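Protein ACDH-11, isoform b (Caenorhabditis elegans, PDB 4Y9J) belongs to the acyl-CoA dehydrogenase family of flavoproteins and binds flavin-adenine dinucleotide. Local coordinates at residues D150-T155 with I308-I314; A232-I238 with G251-L257. All blocks are in the same frame, centred on the assembly; numbering follows the deposited sequence.

Contact 1. Residues D150-T155 with I308-I314; sequences DGAVKT and ISNMLNI. With UCC (S-{(3S,5R,9R)-1-[(2R,3S,4R,5R)-5-(6-amino-9H-purin-9-yl)-4-hydroxy-3-(phosphonooxy)tetrahydrofuran-2-yl]-3,5,9-trihydroxy-8,8-dimethyl-3,5-dioxido-10,14-dioxo-2,4,6-trioxa-11,15-diaza-3lambda~5~,5lambda~5~-diphosphaheptadecan-17-yl} undecanethioate), chain F.
Gly151 and Met311 mark the place where two helices draw together, their CA atoms 4.0 Å apart. The axes of segments 150-155 and 308-314 approach to 7.8 Å and run roughly antiparallel, at 145°. This helix pair belongs to the acyl-CoA dehydrogenase fold and joins the N-terminal helical region to the long helix 304-338. Gly151, having no side chain, lets the Met311 sulfur lie directly against its backbone. With CG anti to its backbone N (chi1 165°) and two further bends, the flexible Met311 chain lays SD 3.8 Å from Gly151 CA and carries CE on to the backbone N of Ala152. The branched Ile314 fills the next part of the interface: its CG2 lies 3.5 Å from Asp150 CG, while the Ile314 and Lys154 side chains cross at about a right angle, CG1 beside Lys154 CG. The Asp150 carboxylate is engaged elsewhere, by a salt bridge to Arg125 and hydrogen bonds to Tyr115 and Gln128. Lys154 contributes its aliphatic part, CG meeting Asn310 CB at 3.6 Å, and sends NZ to a salt bridge with Glu383; Asn310 OD1 bonds to Ser158. Thr155 turns its hydroxyl back on its own helix, OG1 donating to Gly151 O at 2.8 Å, across the carbonyl plane from the Thr155 N-H that reaches the same oxygen. Another side of helix 304-338 meets the ligand UCC. There the Asn313 amide makes a two-bond match with the adenine, ND2 donating to UCC N1 at 3.1 Å and OD1 accepting from UCC N6 at 3.1 Å.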
loop_
_atom_site.group_PDB
_atom_site.type_symbol
_atom_site.label_atom_id
_atom_site.label_comp_id
_atom_site.label_asym_id
_atom_site.label_seq_id
_atom_site.Cartn_x
_atom_site.Cartn_y
_atom_site.Cartn_z
ATOM N N ASP B 150 32.281 10.884 4.601
ATOM C CA ASP B 150 33.484 11.187 5.414
ATOM C C ASP B 150 34.580 10.185 5.086
ATOM O O ASP B 150 35.705 10.539 4.832
ATOM C CB ASP B 150 33.059 11.149 6.886
ATOM C CG ASP B 150 34.094 11.700 7.874
ATOM O OD1 ASP B 150 35.218 12.000 7.448
ATOM O OD2 ASP B 150 33.776 11.781 9.123
ATOM N N GLY B 151 34.202 8.927 4.973
ATOM C CA GLY B 151 35.134 7.866 4.658
ATOM C C GLY B 151 35.736 8.013 3.272
ATOM O O GLY B 151 36.923 7.761 3.092
ATOM N N ALA B 152 34.927 8.468 2.307
ATOM C CA ALA B 152 35.394 8.750 0.983
ATOM C C ALA B 152 36.417 9.875 0.951
ATOM O O ALA B 152 37.436 9.767 0.254
ATOM C CB ALA B 152 34.220 9.132 0.046
ATOM N N VAL B 153 36.104 10.976 1.636
ATOM C CA VAL B 153 37.086 12.093 1.728
ATOM C C VAL B 153 38.420 11.612 2.302
ATOM O O VAL B 153 39.486 11.918 1.748
ATOM C CB VAL B 153 36.576 13.237 2.556
ATOM C CG1 VAL B 153 37.651 14.275 2.688
ATOM C CG2 VAL B 153 35.304 13.851 1.940
ATOM N N LYS B 154 38.360 10.856 3.410
ATOM C CA LYS B 154 39.545 10.365 4.048
ATOM C C LYS B 154 40.321 9.468 3.102
ATOM O O LYS B 154 41.542 9.524 3.040
ATOM C CB LYS B 154 39.157 9.578 5.311
ATOM C CG LYS B 154 40.344 9.016 6.072
ATOM C CD LYS B 154 41.165 10.114 6.675
ATOM C CE LYS B 154 42.313 9.466 7.457
ATOM N NZ LYS B 154 42.461 10.014 8.817
ATOM N N THR B 155 39.600 8.573 2.418
ATOM C CA THR B 155 40.245 7.656 1.520
ATOM C C THR B 155 40.936 8.379 0.391
ATOM O O THR B 155 42.125 8.158 0.090
ATOM C CB THR B 155 39.207 6.685 0.945
ATOM O OG1 THR B 155 38.668 5.905 2.003
ATOM C CG2 THR B 155 39.802 5.770 -0.110
ATOM N N ILE B 308 40.932 0.744 0.599
ATOM C CA ILE B 308 39.619 1.064 1.157
ATOM C C ILE B 308 39.617 1.090 2.675
ATOM O O ILE B 308 38.574 1.366 3.283
ATOM C CB ILE B 308 38.540 0.128 0.525
ATOM C CG1 ILE B 308 37.136 0.763 0.414
ATOM C CG2 ILE B 308 38.337 -1.185 1.251
ATOM C CD1 ILE B 308 37.176 2.199 -0.059
ATOM N N SER B 309 40.739 0.742 3.309
ATOM C CA SER B 309 40.773 0.660 4.785
ATOM C C SER B 309 40.368 1.947 5.543
ATOM O O SER B 309 39.724 1.848 6.588
ATOM C CB SER B 309 42.109 0.084 5.298
ATOM O OG SER B 309 43.232 0.832 4.995
ATOM N N ASN B 310 40.633 3.152 4.998
ATOM C CA ASN B 310 40.239 4.387 5.706
ATOM C C ASN B 310 38.742 4.605 5.715
ATOM O O ASN B 310 38.156 5.059 6.686
ATOM C CB ASN B 310 40.984 5.580 5.149
ATOM C CG ASN B 310 42.434 5.588 5.493
ATOM O OD1 ASN B 310 43.345 5.922 4.668
ATOM N ND2 ASN B 310 42.687 5.347 6.737
ATOM N N MET B 311 38.072 4.151 4.680
ATOM C CA MET B 311 36.660 4.165 4.654
ATOM C C MET B 311 36.100 3.231 5.684
ATOM O O MET B 311 35.112 3.573 6.359
ATOM C CB MET B 311 36.149 3.833 3.246
ATOM C CG MET B 311 34.725 3.463 3.104
ATOM S SD MET B 311 33.527 4.843 2.931
ATOM C CE MET B 311 33.705 5.061 1.129
ATOM N N LEU B 312 36.586 1.999 5.714
ATOM C CA LEU B 312 36.133 1.053 6.777
ATOM C C LEU B 312 36.331 1.684 8.181
ATOM O O LEU B 312 35.392 1.735 8.984
ATOM C CB LEU B 312 36.863 -0.311 6.720
ATOM C CG LEU B 312 36.737 -1.190 5.441
ATOM C CD1 LEU B 312 37.682 -2.422 5.554
ATOM C CD2 LEU B 312 35.265 -1.574 5.224
ATOM N N ASN B 313 37.507 2.202 8.487
ATOM C CA ASN B 313 37.695 2.747 9.792
ATOM C C ASN B 313 36.874 3.955 10.130
ATOM O O ASN B 313 36.427 4.028 11.257
ATOM C CB ASN B 313 39.153 3.030 9.982
ATOM C CG ASN B 313 39.960 1.708 10.099
ATOM O OD1 ASN B 313 39.416 0.644 10.552
ATOM N ND2 ASN B 313 41.238 1.739 9.670
ATOM N N ILE B 314 36.687 4.922 9.184
ATOM C CA ILE B 314 35.869 6.108 9.486
ATOM C C ILE B 314 34.458 5.738 9.639
ATOM O O ILE B 314 33.804 6.272 10.536
ATOM C CB ILE B 314 36.018 7.232 8.378
ATOM C CG1 ILE B 314 37.372 7.877 8.466
ATOM C CG2 ILE B 314 34.926 8.315 8.486
ATOM C CD1 ILE B 314 37.588 8.755 9.687
HETATM O OA1 UCC F . 28.314 -2.288 5.349
HETATM C CA1 UCC F . 28.635 -1.321 4.556
HETATM C CA2 UCC F . 27.947 0.038 4.376
HETATM C CA3 UCC F . 26.987 0.528 5.414
HETATM C CA4 UCC F . 27.168 2.056 5.702
HETATM C CA5 UCC F . 27.726 2.244 7.120
HETATM C CA6 UCC F . 27.050 3.366 7.828
HETATM C CA7 UCC F . 27.598 3.558 9.233
HETATM C CA8 UCC F . 26.876 4.807 9.543
HETATM C CA9 UCC F . 26.199 4.973 10.793
HETATM C C10 UCC F . 24.745 5.080 10.678
HETATM C C11 UCC F . 24.289 3.851 11.451
HETATM S S UCC F . 29.898 -1.342 3.460
HETATM C CP1 UCC F . 30.733 -2.972 3.555
HETATM C CP2 UCC F . 31.354 -3.295 4.879
HETATM N NP1 UCC F . 32.246 -4.470 4.813
HETATM C CP3 UCC F . 33.073 -4.672 5.841
HETATM O OP1 UCC F . 33.054 -4.019 6.885
HETATM C CP4 UCC F . 34.138 -5.734 5.660
HETATM C CP5 UCC F . 34.092 -6.702 6.850
HETATM N NP2 UCC F . 35.270 -7.538 6.650
HETATM C CP6 UCC F . 36.503 -7.209 7.032
HETATM O OP2 UCC F . 36.760 -6.213 7.694
HETATM C CP8 UCC F . 37.564 -8.235 6.690
HETATM O OP3 UCC F . 38.421 -8.427 7.856
HETATM C CPB UCC F . 38.559 -7.846 5.622
HETATM C CP7 UCC F . 39.157 -6.431 5.635
HETATM C CP9 UCC F . 37.567 -7.495 4.429
HETATM C CPA UCC F . 39.206 -9.041 4.888
HETATM O O7 UCC F . 40.089 -8.550 3.847
HETATM P P2 UCC F . 41.273 -9.498 3.278
HETATM O O21 UCC F . 42.015 -8.788 2.158
HETATM O O22 UCC F . 40.674 -10.907 3.160
HETATM O O6 UCC F . 42.198 -9.589 4.614
HETATM P P1 UCC F . 43.695 -9.088 4.829
HETATM O O11 UCC F . 44.686 -9.759 3.889
HETATM O O12 UCC F . 43.873 -9.231 6.310
HETATM O "O5'" UCC F . 43.515 -7.476 4.435
HETATM C "C5'" UCC F . 44.258 -6.913 3.326
HETATM C "C4'" UCC F . 45.047 -5.659 3.748
HETATM C "C3'" UCC F . 46.064 -5.981 4.839
HETATM O "O3'" UCC F . 47.120 -5.080 4.622
HETATM P P3 UCC F . 48.568 -5.558 4.209
HETATM O O33 UCC F . 49.284 -4.244 3.992
HETATM O O32 UCC F . 48.377 -6.229 2.869
HETATM O O31 UCC F . 49.026 -6.441 5.397
HETATM C "C2'" UCC F . 45.388 -5.642 6.160
HETATM O "O2'" UCC F . 46.255 -5.154 7.182
HETATM O "O4'" UCC F . 44.146 -4.683 4.314
HETATM C "C1'" UCC F . 44.528 -4.470 5.668
HETATM N N9 UCC F . 43.349 -4.156 6.487
HETATM C C4 UCC F . 43.289 -3.066 7.245
HETATM N N3 UCC F . 44.086 -1.992 7.457
HETATM C C8 UCC F . 42.243 -4.921 6.642
HETATM N N7 UCC F . 41.406 -4.297 7.491
HETATM C C5 UCC F . 41.982 -3.142 7.894
HETATM C C6 UCC F . 41.605 -1.986 8.751
HETATM N N6 UCC F . 40.403 -1.995 9.381
HETATM N N1 UCC F . 42.529 -0.988 8.928
HETATM C C2 UCC F . 43.720 -1.007 8.297
#

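Contact 2. Residues A232-I238 with G251-L257; sequences ALTLARI and GLSLFLL
Thr234 and Phe255 exchange backbone hydrogen bonds in both directions, the shorter running from Phe255 N to Thr234 O at 2.8 Å. The same two-way bonding recurs at Ala232 with Leu257 and at Ala236 with Ser253, where Ser253 N reaches Ala236 O at 2.9 Å in an almost straight bond (178°). Beyond this ladder a water takes over: it donates to Gly251 O at 2.6 Å, accepts from Ile238 N at 3.0 Å, and also bonds to Ser253 OG, whose hydroxyl has a further partner in the N-H of Gly302. A second water links Ile238 O to Gly251 O. The two strands are antiparallel neighbours in the beta-sheet of the acyl-CoA dehydrogenase middle domain, and their side chains alternate between its faces. One face carries Leu233, Leu235, Leu252, Leu254 and Leu256; of these apolar residues Leu233, Leu252 and Leu254 pack against helix 304-338. Leu233 CD2 meets Leu256 CD1 at 3.7 Å. Arg237 shares this face, its chain extended from CG to NE so that Leu252 CD2 sits over the guanidinium, 3.8 Å above its centre. The guanidinium is held by backbone carbonyls, Gly248 and Leu246 at NH1, Cys203 and Ala200 at NH2, which probably offsets the cost of burying its positive charge. On the other face the Phe255 ring leans toward the neighbouring strand. Small Ala236 lets it come close, CB to CE1 at 3.6 Å. Ile238 CG1 arrives at the ring edge, 3.8 Å from CZ, and Tyr215 forms an edge-to-face stack with the same ring.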
loop_
_atom_site.group_PDB
_atom_site.type_symbol
_atom_site.label_atom_id
_atom_site.label_comp_id
_atom_site.label_asym_id
_atom_site.label_seq_id
_atom_site.Cartn_x
_atom_site.Cartn_y
_atom_site.Cartn_z
ATOM N N ALA B 232 30.732 6.719 -5.789
ATOM C CA ALA B 232 30.933 5.554 -4.978
ATOM C C ALA B 232 32.332 5.021 -5.151
ATOM O O ALA B 232 32.925 5.140 -6.197
ATOM C CB ALA B 232 29.911 4.480 -5.332
ATOM N N LEU B 233 32.818 4.429 -4.088
ATOM C CA LEU B 233 34.038 3.646 -4.102
ATOM C C LEU B 233 33.645 2.202 -4.173
ATOM O O LEU B 233 32.727 1.782 -3.450
ATOM C CB LEU B 233 34.824 3.939 -2.851
ATOM C CG LEU B 233 35.436 5.386 -2.801
ATOM C CD1 LEU B 233 36.177 5.633 -1.505
ATOM C CD2 LEU B 233 36.487 5.469 -3.851
ATOM N N THR B 234 34.366 1.427 -4.985
ATOM C CA THR B 234 34.112 0.001 -5.062
ATOM C C THR B 234 35.358 -0.781 -5.407
ATOM O O THR B 234 36.381 -0.193 -5.733
ATOM C CB THR B 234 32.982 -0.278 -6.115
ATOM O OG1 THR B 234 32.505 -1.638 -6.024
ATOM C CG2 THR B 234 33.420 0.053 -7.467
ATOM N N LEU B 235 35.295 -2.106 -5.237
ATOM C CA LEU B 235 36.418 -3.012 -5.514
ATOM C C LEU B 235 36.033 -3.828 -6.696
ATOM O O LEU B 235 34.852 -4.154 -6.806
ATOM C CB LEU B 235 36.577 -3.967 -4.354
ATOM C CG LEU B 235 36.953 -3.268 -3.053
ATOM C CD1 LEU B 235 36.987 -4.320 -1.937
ATOM C CD2 LEU B 235 38.309 -2.543 -3.127
ATOM N N ALA B 236 37.007 -4.173 -7.525
ATOM C CA ALA B 236 36.854 -5.064 -8.657
ATOM C C ALA B 236 38.166 -5.726 -9.015
ATOM O O ALA B 236 39.223 -5.268 -8.596
ATOM C CB ALA B 236 36.345 -4.277 -9.863
ATOM N N ARG B 237 38.089 -6.786 -9.818
ATOM C CA ARG B 237 39.238 -7.510 -10.316
ATOM C C ARG B 237 39.585 -7.128 -11.718
ATOM O O ARG B 237 38.780 -7.283 -12.636
ATOM C CB ARG B 237 38.946 -8.994 -10.311
ATOM C CG ARG B 237 38.597 -9.535 -8.940
ATOM C CD ARG B 237 38.471 -11.060 -8.918
ATOM N NE ARG B 237 37.902 -11.411 -7.640
ATOM C CZ ARG B 237 38.573 -11.549 -6.503
ATOM N NH1 ARG B 237 39.929 -11.471 -6.484
ATOM N NH2 ARG B 237 37.885 -11.777 -5.386
ATOM N N ILE B 238 40.825 -6.666 -11.890
ATOM C CA ILE B 238 41.250 -6.155 -13.148
ATOM C C ILE B 238 41.523 -7.364 -14.012
ATOM O O ILE B 238 42.068 -8.365 -13.525
ATOM C CB ILE B 238 42.493 -5.244 -12.999
ATOM C CG1 ILE B 238 42.019 -3.921 -12.354
ATOM C CG2 ILE B 238 43.149 -5.064 -14.355
ATOM C CD1 ILE B 238 43.051 -2.817 -12.385
ATOM N N GLY B 251 43.914 -9.997 -5.962
ATOM C CA GLY B 251 43.291 -9.601 -7.251
ATOM C C GLY B 251 42.386 -8.376 -7.237
ATOM O O GLY B 251 41.894 -7.966 -8.281
ATOM N N LEU B 252 42.126 -7.804 -6.065
ATOM C CA LEU B 252 41.229 -6.672 -5.950
ATOM C C LEU B 252 41.926 -5.332 -6.034
ATOM O O LEU B 252 42.996 -5.144 -5.440
ATOM C CB LEU B 252 40.447 -6.801 -4.651
ATOM C CG LEU B 252 39.511 -7.998 -4.594
ATOM C CD1 LEU B 252 38.966 -8.106 -3.183
ATOM C CD2 LEU B 252 38.339 -7.843 -5.582
ATOM N N SER B 253 41.354 -4.430 -6.832
ATOM C CA SER B 253 41.758 -3.046 -6.891
ATOM C C SER B 253 40.583 -2.126 -6.548
ATOM O O SER B 253 39.397 -2.515 -6.625
ATOM C CB SER B 253 42.332 -2.753 -8.271
ATOM O OG SER B 253 43.440 -3.630 -8.628
ATOM N N LEU B 254 40.912 -0.901 -6.164
ATOM C CA LEU B 254 39.917 0.094 -5.765
ATOM C C LEU B 254 39.586 1.026 -6.921
ATOM O O LEU B 254 40.465 1.382 -7.680
ATOM C CB LEU B 254 40.474 0.927 -4.603
ATOM C CG LEU B 254 39.540 1.972 -3.995
ATOM C CD1 LEU B 254 38.303 1.344 -3.390
ATOM C CD2 LEU B 254 40.297 2.782 -2.962
ATOM N N PHE B 255 38.319 1.437 -6.991
ATOM C CA PHE B 255 37.787 2.282 -8.052
ATOM C C PHE B 255 36.885 3.340 -7.508
ATOM O O PHE B 255 36.159 3.137 -6.521
ATOM C CB PHE B 255 36.987 1.475 -9.111
ATOM C CG PHE B 255 37.810 0.484 -9.857
ATOM C CD1 PHE B 255 38.079 -0.748 -9.302
ATOM C CD2 PHE B 255 38.345 0.791 -11.077
ATOM C CE1 PHE B 255 38.873 -1.666 -9.963
ATOM C CE2 PHE B 255 39.145 -0.138 -11.774
ATOM C CZ PHE B 255 39.399 -1.372 -11.199
ATOM N N LEU B 256 36.884 4.438 -8.212
ATOM C CA LEU B 256 36.028 5.576 -7.924
ATOM C C LEU B 256 35.185 5.816 -9.148
ATOM O O LEU B 256 35.757 5.875 -10.248
ATOM C CB LEU B 256 36.842 6.864 -7.640
ATOM C CG LEU B 256 36.031 8.144 -7.368
ATOM C CD1 LEU B 256 35.245 8.094 -6.077
ATOM C CD2 LEU B 256 36.970 9.377 -7.388
ATOM N N LEU B 257 33.869 5.955 -8.958
ATOM C CA LEU B 257 32.957 6.264 -10.060
ATOM C C LEU B 257 31.859 7.220 -9.742
ATOM O O LEU B 257 31.475 7.379 -8.559
ATOM C CB LEU B 257 32.346 5.016 -10.682
ATOM C CG LEU B 257 31.286 4.222 -9.929
ATOM C CD1 LEU B 257 30.411 3.430 -10.879
ATOM C CD2 LEU B 257 31.877 3.284 -8.976
HETATM O O HOH W 1 42.748 -5.972 -9.634
HETATM O O HOH W 2 42.453 -9.576 -10.848
#

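The centres of contacts 1 and 2 lie about 14 Å apart, and their side chains meet directly where the sheet packs on the helices. Ile308 CD1 touches Leu254 CD1 at 3.6 Å, and Leu233 CD1 is met by Met311 CE at 3.7 Å and by Thr155 CG2 at 3.9 Å. Leu233 thus touches both helices of contact 1 and joins the middle domain to the helical parts. Both ligands lie close by. Contact 1 bonds UCC directly, whereas in contact 2 the Leu252 side chain stays about 6 Å from it. FAD is about 8 Å from the Thr234 side chain and about 9 Å from that of Ile308.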